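Local coordinates for gram-negative insecticidal protein (Chromobacterium piscinae, PDB 6FBM), which acts as an insecticidal toxin of the MACPF family, probably by forming pores in the membranes of target cells, at residues Q9-M21 and I52-V65. Sequence-based numbering, arbitrary orientation.
Sequences QLGNLPGVTSMGM and IEGRSYTFPRSMHV
The N-terminal loop 9-21 of the MACPF toxin runs along strand 55-60, the second strand of a β-hairpin, and contacts it chiefly through Asn12, Leu13 and Thr58. OD1 of Asn12 takes the backbone N-H of Thr58 at 2.6 Å, nearly head-on along its C=O axis and almost straight at hydrogen (165°). The same oxygen accepts the hydroxyl of Thr58, whose OG1 stands 3.1 Å from Asn12 OD1 but well above the carbonyl plane; two donors of one residue thus grip OD1. A chi1 of 69° sets CG of Asn12 between its backbone N and carbonyl carbon, which turns OD1 to the strand. Leu13 N returns a bond to Thr58 O (3.0 Å), bent to 143° at hydrogen. Gly11 passes close by the threonine, its CA 3.1 Å from OG1 of Thr58.

Strand 47-52 is the antiparallel partner of 55-60 and turns into it through the type I' turn Ile52–Arg55; against this hairpin packs the buried side chain of Leu13. Its CG, anti to the backbone N, brings CD1 against CD1 of Ile52 and CB of Tyr57, while CD2 meets CG2 of Val65 tip to tip at 3.5 Å. That same Val65 methyl sits over the centre of one face of the Phe59 ring. Trp131 of strand 120-134 also packs on Leu13 and Ile52, tying the hairpin to the large curled sheet.

Further along, Val16 sets its two methyls side by side against the strand end, CG2 on CB of Phe59 (3.6 Å) and CG1 on CD of Pro60. The extended Met63 reaches Met19, its CE lying 3.7 Å from Met19 CB. At the Asn12 end the contact meets a second subunit, where ND2 of Asn12 of that subunit is hydrogen-bonded to Ser56 O.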
ATOM      1  N   GLN A   9      10.500  15.856 -19.718  1.00 39.70           N
ATOM      2  CA  GLN A   9       9.529  14.726 -19.956  1.00 40.84           C
ATOM      3  C   GLN A   9       8.435  15.010 -20.976  1.00 33.68           C
ATOM      4  O   GLN A   9       8.101  16.148 -21.316  1.00 31.01           O
ATOM      5  CB  GLN A   9       8.846  14.206 -18.623  1.00 46.01           C
ATOM      6  CG  GLN A   9       9.760  13.568 -17.571  1.00 50.80           C
ATOM      7  CD  GLN A   9      10.135  12.099 -17.851  1.00 51.77           C
ATOM      8  OE1 GLN A   9      11.328  11.767 -17.922  1.00 56.13           O
ATOM      9  NE2 GLN A   9       9.129  11.231 -18.027  1.00 43.64           N
ATOM     10  N   LEU A  10       7.779  13.930 -21.359  1.00 29.28           N
ATOM     11  CA  LEU A  10       6.686  13.968 -22.279  1.00 25.43           C
ATOM     12  C   LEU A  10       5.342  13.798 -21.622  1.00 22.95           C
ATOM     13  O   LEU A  10       4.399  13.587 -22.355  1.00 24.89           O
ATOM     14  CB  LEU A  10       6.860  12.883 -23.351  1.00 25.43           C
ATOM     15  CG  LEU A  10       8.088  13.048 -24.277  1.00 26.44           C
ATOM     16  CD1 LEU A  10       8.312  11.820 -25.138  1.00 26.55           C
ATOM     17  CD2 LEU A  10       8.011  14.278 -25.172  1.00 26.68           C
ATOM     18  N   GLY A  11       5.220  13.964 -20.305  1.00 19.79           N
ATOM     19  CA  GLY A  11       3.915  13.871 -19.661  1.00 18.04           C
ATOM     20  C   GLY A  11       3.538  12.441 -19.304  1.00 15.86           C
ATOM     21  O   GLY A  11       4.257  11.498 -19.623  1.00 15.24           O
ATOM     22  N   ASN A  12       2.401  12.294 -18.657  1.00 13.78           N
ATOM     23  CA  ASN A  12       2.016  11.014 -18.075  1.00 12.89           C
ATOM     24  C   ASN A  12       0.833  10.340 -18.801  1.00 12.08           C
ATOM     25  O   ASN A  12       0.312   9.344 -18.307  1.00 12.00           O
ATOM     26  CB  ASN A  12       1.657  11.221 -16.585  1.00 12.82           C
ATOM     27  CG  ASN A  12       0.375  12.013 -16.417  1.00 13.26           C
ATOM     28  OD1 ASN A  12      -0.002  12.770 -17.295  1.00 12.88           O
ATOM     29  ND2 ASN A  12      -0.236  11.888 -15.300  1.00 13.94           N
ATOM     30  N   LEU A  13       0.399  10.873 -19.945  1.00 10.64           N
ATOM     31  CA  LEU A  13      -0.723  10.286 -20.665  1.00  9.81           C
ATOM     32  C   LEU A  13      -0.222   8.987 -21.269  1.00  9.81           C
ATOM     33  O   LEU A  13       0.737   8.997 -22.006  1.00  9.24           O
ATOM     34  CB  LEU A  13      -1.197  11.179 -21.804  1.00  9.45           C
ATOM     35  CG  LEU A  13      -2.380  10.645 -22.637  1.00  9.29           C
ATOM     36  CD1 LEU A  13      -3.720  10.757 -21.880  1.00  9.13           C
ATOM     37  CD2 LEU A  13      -2.395  11.372 -23.983  1.00  9.09           C
ATOM     38  N   PRO A  14      -0.869   7.857 -20.925  1.00 10.14           N
ATOM     39  CA  PRO A  14      -0.438   6.607 -21.523  1.00 10.22           C
ATOM     40  C   PRO A  14      -0.508   6.635 -23.061  1.00 10.54           C
ATOM     41  O   PRO A  14      -1.441   7.202 -23.660  1.00 10.70           O
ATOM     42  CB  PRO A  14      -1.432   5.601 -20.945  1.00 10.28           C
ATOM     43  CG  PRO A  14      -1.825   6.150 -19.636  1.00 10.05           C
ATOM     44  CD  PRO A  14      -1.881   7.643 -19.851  1.00 10.02           C
ATOM     45  N   GLY A  15       0.528   6.071 -23.672  1.00 10.79           N
ATOM     46  CA  GLY A  15       0.699   6.097 -25.111  1.00 10.77           C
ATOM     47  C   GLY A  15       1.730   7.098 -25.584  1.00 10.95           C
ATOM     48  O   GLY A  15       2.352   6.892 -26.636  1.00 10.38           O
ATOM     49  N   VAL A  16       1.938   8.173 -24.826  1.00 11.37           N
ATOM     50  CA  VAL A  16       2.794   9.239 -25.290  1.00 12.18           C
ATOM     51  C   VAL A  16       4.184   8.757 -25.666  1.00 12.95           C
ATOM     52  O   VAL A  16       4.762   9.273 -26.617  1.00 13.91           O
ATOM     53  CB  VAL A  16       2.904  10.382 -24.265  1.00 12.66           C
ATOM     54  CG1 VAL A  16       3.968  11.385 -24.680  1.00 12.95           C
ATOM     55  CG2 VAL A  16       1.599  11.153 -24.185  1.00 13.11           C
ATOM     56  N   THR A  17       4.720   7.780 -24.937  1.00 13.68           N
ATOM     57  CA  THR A  17       6.080   7.285 -25.169  1.00 13.84           C
ATOM     58  C   THR A  17       6.175   6.494 -26.445  1.00 13.92           C
ATOM     59  O   THR A  17       7.272   6.260 -26.922  1.00 13.52           O
ATOM     60  CB  THR A  17       6.579   6.358 -24.048  1.00 13.90           C
ATOM     61  OG1 THR A  17       5.690   5.234 -23.937  1.00 14.30           O
ATOM     62  CG2 THR A  17       6.652   7.105 -22.705  1.00 14.20           C
ATOM     63  N   SER A  18       5.036   6.047 -26.969  1.00 14.39           N
ATOM     64  CA  SER A  18       5.022   5.337 -28.248  1.00 14.44           C
ATOM     65  C   SER A  18       5.018   6.254 -29.454  1.00 13.67           C
ATOM     66  O   SER A  18       5.352   5.815 -30.531  1.00 13.46           O
ATOM     67  CB  SER A  18       3.812   4.426 -28.321  1.00 14.67           C
ATOM     68  OG  SER A  18       3.852   3.517 -27.254  1.00 16.31           O
ATOM     69  N   MET A  19       4.639   7.512 -29.267  1.00 13.25           N
ATOM     70  CA  MET A  19       4.442   8.407 -30.381  1.00 13.96           C
ATOM     71  C   MET A  19       5.772   8.857 -30.982  1.00 14.12           C
ATOM     72  O   MET A  19       6.750   9.141 -30.272  1.00 13.54           O
ATOM     73  CB  MET A  19       3.610   9.603 -29.969  1.00 14.49           C
ATOM     74  CG  MET A  19       2.218   9.231 -29.472  1.00 14.80           C
ATOM     75  SD  MET A  19       1.308   8.048 -30.500  1.00 15.37           S
ATOM     76  CE  MET A  19       0.947   9.088 -31.934  1.00 15.14           C
ATOM     77  N   GLY A  20       5.834   8.832 -32.305  1.00 14.34           N
ATOM     78  CA  GLY A  20       7.023   9.255 -32.987  1.00 15.03           C
ATOM     79  C   GLY A  20       8.182   8.295 -32.870  1.00 15.20           C
ATOM     80  O   GLY A  20       9.317   8.671 -33.131  1.00 17.09           O
ATOM     81  N   MET A  21       7.907   7.061 -32.478  1.00 15.74           N
ATOM     82  CA  MET A  21       8.933   6.046 -32.382  1.00 16.30           C
ATOM     83  C   MET A  21       8.956   5.348 -33.711  1.00 16.06           C
ATOM     84  O   MET A  21       7.897   5.152 -34.324  1.00 15.68           O
ATOM     85  CB  MET A  21       8.587   4.976 -31.360  1.00 17.59           C
ATOM     86  CG  MET A  21       8.764   5.293 -29.891  1.00 19.36           C
ATOM     87  SD  MET A  21      10.386   5.957 -29.418  1.00 22.30           S
ATOM     88  CE  MET A  21       9.876   7.655 -29.310  1.00 23.45           C
ATOM     89  N   ILE A  52      -9.615  13.036 -18.457  1.00 18.83           N
ATOM     90  CA  ILE A  52     -10.128  11.821 -19.024  1.00 18.56           C
ATOM     91  C   ILE A  52     -10.696  10.998 -17.876  1.00 20.17           C
ATOM     92  O   ILE A  52      -9.950  10.451 -17.064  1.00 19.42           O
ATOM     93  CB  ILE A  52      -9.016  11.039 -19.718  1.00 17.59           C
ATOM     94  CG1 ILE A  52      -8.503  11.830 -20.925  1.00 17.23           C
ATOM     95  CG2 ILE A  52      -9.485   9.662 -20.157  1.00 18.09           C
ATOM     96  CD1 ILE A  52      -7.320  11.220 -21.624  1.00 17.19           C
ATOM     97  N   GLU A  53     -12.016  10.916 -17.812  1.00 22.64           N
ATOM     98  CA  GLU A  53     -12.721  10.167 -16.779  1.00 25.90           C
ATOM     99  C   GLU A  53     -12.233  10.485 -15.376  1.00 23.73           C
ATOM    100  O   GLU A  53     -11.839   9.592 -14.636  1.00 21.61           O
ATOM    101  CB  GLU A  53     -12.589   8.655 -17.013  1.00 31.88           C
ATOM    102  CG  GLU A  53     -13.408   8.133 -18.188  1.00 36.82           C
ATOM    103  CD  GLU A  53     -13.604   6.637 -18.106  1.00 39.79           C
ATOM    104  OE1 GLU A  53     -13.737   6.111 -16.975  1.00 38.23           O
ATOM    105  OE2 GLU A  53     -13.625   5.994 -19.185  1.00 52.45           O
ATOM    106  N   GLY A  54     -12.228  11.763 -15.047  1.00 21.49           N
ATOM    107  CA  GLY A  54     -11.924  12.216 -13.712  1.00 20.09           C
ATOM    108  C   GLY A  54     -10.453  12.395 -13.427  1.00 19.96           C
ATOM    109  O   GLY A  54     -10.111  13.004 -12.429  1.00 21.09           O
ATOM    110  N   ARG A  55      -9.572  11.896 -14.285  1.00 18.46           N
ATOM    111  CA  ARG A  55      -8.146  12.001 -14.041  1.00 18.39           C
ATOM    112  C   ARG A  55      -7.461  12.997 -14.960  1.00 18.23           C
ATOM    113  O   ARG A  55      -7.865  13.176 -16.085  1.00 16.56           O
ATOM    114  CB  ARG A  55      -7.486  10.648 -14.221  1.00 18.14           C
ATOM    115  CG  ARG A  55      -8.110   9.543 -13.428  1.00 18.55           C
ATOM    116  CD  ARG A  55      -7.358   8.281 -13.772  1.00 19.41           C
ATOM    117  NE  ARG A  55      -7.895   7.070 -13.143  1.00 20.46           N
ATOM    118  CZ  ARG A  55      -7.262   5.906 -13.120  1.00 21.00           C
ATOM    119  NH1 ARG A  55      -6.043   5.749 -13.659  1.00 21.73           N
ATOM    120  NH2 ARG A  55      -7.846   4.857 -12.562  1.00 21.51           N
ATOM    121  N   SER A  56      -6.391  13.596 -14.448  1.00 18.73           N
ATOM    122  CA  SER A  56      -5.602  14.535 -15.204  1.00 19.11           C
ATOM    123  C   SER A  56      -4.394  13.885 -15.843  1.00 18.59           C
ATOM    124  O   SER A  56      -3.662  13.124 -15.214  1.00 21.63           O
ATOM    125  CB  SER A  56      -5.148  15.689 -14.334  1.00 20.64           C
ATOM    126  OG  SER A  56      -5.034  16.840 -15.153  1.00 21.82           O
ATOM    127  N   TYR A  57      -4.179  14.211 -17.110  1.00 16.76           N
ATOM    128  CA  TYR A  57      -3.061  13.675 -17.841  1.00 15.24           C
ATOM    129  C   TYR A  57      -2.350  14.800 -18.536  1.00 14.63           C
ATOM    130  O   TYR A  57      -2.964  15.781 -18.919  1.00 14.05           O
ATOM    131  CB  TYR A  57      -3.618  12.694 -18.863  1.00 14.62           C
ATOM    132  CG  TYR A  57      -4.128  11.405 -18.254  1.00 14.02           C
ATOM    133  CD1 TYR A  57      -3.270  10.448 -17.754  1.00 13.71           C
ATOM    134  CD2 TYR A  57      -5.468  11.170 -18.154  1.00 13.84           C
ATOM    135  CE1 TYR A  57      -3.724   9.287 -17.191  1.00 13.67           C
ATOM    136  CE2 TYR A  57      -5.960   9.992 -17.573  1.00 13.48           C
ATOM    137  CZ  TYR A  57      -5.099   9.081 -17.055  1.00 13.41           C
ATOM    138  OH  TYR A  57      -5.609   7.935 -16.501  1.00 13.89           O
ATOM    139  N   THR A  58      -1.042  14.664 -18.717  1.00 14.56           N
ATOM    140  CA  THR A  58      -0.266  15.612 -19.486  1.00 14.07           C
ATOM    141  C   THR A  58       0.361  14.934 -20.689  1.00 13.93           C
ATOM    142  O   THR A  58       0.575  13.728 -20.691  1.00 14.40           O
ATOM    143  CB  THR A  58       0.826  16.266 -18.637  1.00 13.45           C
ATOM    144  OG1 THR A  58       1.640  15.266 -18.062  1.00 12.42           O
ATOM    145  CG2 THR A  58       0.198  17.128 -17.531  1.00 13.67           C
ATOM    146  N   PHE A  59       0.651  15.722 -21.709  1.00 14.26           N
ATOM    147  CA  PHE A  59       1.254  15.225 -22.951  1.00 14.56           C
ATOM    148  C   PHE A  59       1.806  16.436 -23.687  1.00 14.30           C
ATOM    149  O   PHE A  59       1.431  17.554 -23.364  1.00 13.35           O
ATOM    150  CB  PHE A  59       0.227  14.491 -23.811  1.00 14.44           C
ATOM    151  CG  PHE A  59      -0.958  15.325 -24.150  1.00 14.84           C
ATOM    152  CD1 PHE A  59      -2.011  15.453 -23.267  1.00 15.26           C
ATOM    153  CD2 PHE A  59      -1.018  15.998 -25.354  1.00 15.93           C
ATOM    154  CE1 PHE A  59      -3.106  16.243 -23.573  1.00 16.44           C
ATOM    155  CE2 PHE A  59      -2.117  16.804 -25.676  1.00 16.04           C
ATOM    156  CZ  PHE A  59      -3.164  16.927 -24.781  1.00 16.17           C
ATOM    157  N   PRO A  60       2.709  16.227 -24.657  1.00 14.88           N
ATOM    158  CA  PRO A  60       3.248  17.369 -25.387  1.00 15.36           C
ATOM    159  C   PRO A  60       2.195  18.125 -26.202  1.00 16.98           C
ATOM    160  O   PRO A  60       1.361  17.509 -26.854  1.00 17.60           O
ATOM    161  CB  PRO A  60       4.293  16.729 -26.302  1.00 14.83           C
ATOM    162  CG  PRO A  60       4.688  15.485 -25.548  1.00 14.63           C
ATOM    163  CD  PRO A  60       3.375  14.979 -25.074  1.00 14.78           C
ATOM    164  N   ARG A  61       2.225  19.456 -26.113  1.00 19.09           N
ATOM    165  CA  ARG A  61       1.347  20.349 -26.890  1.00 21.23           C
ATOM    166  C   ARG A  61       1.343  20.041 -28.373  1.00 18.51           C
ATOM    167  O   ARG A  61       0.312  20.188 -29.006  1.00 16.69           O
ATOM    168  CB  ARG A  61       1.761  21.811 -26.729  1.00 26.11           C
ATOM    169  CG  ARG A  61       0.846  22.585 -25.800  1.00 32.50           C
ATOM    170  CD  ARG A  61       1.457  23.949 -25.445  1.00 37.71           C
ATOM    171  NE  ARG A  61       1.028  24.327 -24.099  1.00 43.11           N
ATOM    172  CZ  ARG A  61      -0.212  24.700 -23.757  1.00 48.97           C
ATOM    173  NH1 ARG A  61      -1.161  24.890 -24.683  1.00 48.96           N
ATOM    174  NH2 ARG A  61      -0.474  24.990 -22.473  1.00 50.06           N
ATOM    175  N   SER A  62       2.479  19.610 -28.899  1.00 16.41           N
ATOM    176  CA  SER A  62       2.566  19.257 -30.297  1.00 15.74           C
ATOM    177  C   SER A  62       1.759  18.027 -30.700  1.00 14.71           C
ATOM    178  O   SER A  62       1.541  17.817 -31.898  1.00 14.55           O
ATOM    179  CB  SER A  62       4.043  19.049 -30.705  1.00 16.36           C
ATOM    180  OG  SER A  62       4.687  18.086 -29.856  1.00 17.44           O
ATOM    181  N   MET A  63       1.306  17.207 -29.738  1.00 13.87           N
ATOM    182  CA  MET A  63       0.469  16.056 -30.075  1.00 13.44           C
ATOM    183  C   MET A  63      -0.953  16.438 -29.853  1.00 13.81           C
ATOM    184  O   MET A  63      -1.241  17.389 -29.102  1.00 14.69           O
ATOM    185  CB  MET A  63       0.802  14.841 -29.224  1.00 12.43           C
ATOM    186  CG  MET A  63       2.272  14.470 -29.248  1.00 11.80           C
ATOM    187  SD  MET A  63       2.575  12.923 -28.365  1.00 11.19           S
ATOM    188  CE  MET A  63       4.382  12.867 -28.428  1.00 11.57           C
ATOM    189  N   HIS A  64      -1.839  15.717 -30.528  1.00 13.97           N
ATOM    190  CA  HIS A  64      -3.270  15.899 -30.369  1.00 14.91           C
ATOM    191  C   HIS A  64      -3.840  14.618 -29.775  1.00 15.10           C
ATOM    192  O   HIS A  64      -3.463  13.512 -30.172  1.00 14.34           O
ATOM    193  CB  HIS A  64      -3.931  16.161 -31.715  1.00 15.46           C
ATOM    194  CG  HIS A  64      -3.815  17.580 -32.179  1.00 16.53           C
ATOM    195  ND1 HIS A  64      -4.610  18.103 -33.183  1.00 18.28           N
ATOM    196  CD2 HIS A  64      -3.007  18.593 -31.784  1.00 16.75           C
ATOM    197  CE1 HIS A  64      -4.281  19.370 -33.386  1.00 18.42           C
ATOM    198  NE2 HIS A  64      -3.302  19.685 -32.561  1.00 17.84           N
ATOM    199  N   VAL A  65      -4.786  14.799 -28.860  1.00 15.24           N
ATOM    200  CA  VAL A  65      -5.447  13.701 -28.217  1.00 15.84           C
ATOM    201  C   VAL A  65      -6.912  13.806 -28.517  1.00 16.88           C
ATOM    202  O   VAL A  65      -7.516  14.866 -28.329  1.00 19.32           O
ATOM    203  CB  VAL A  65      -5.222  13.742 -26.695  1.00 15.05           C
ATOM    204  CG1 VAL A  65      -6.019  12.653 -26.004  1.00 14.56           C
ATOM    205  CG2 VAL A  65      -3.730  13.603 -26.381  1.00 15.68           C
TER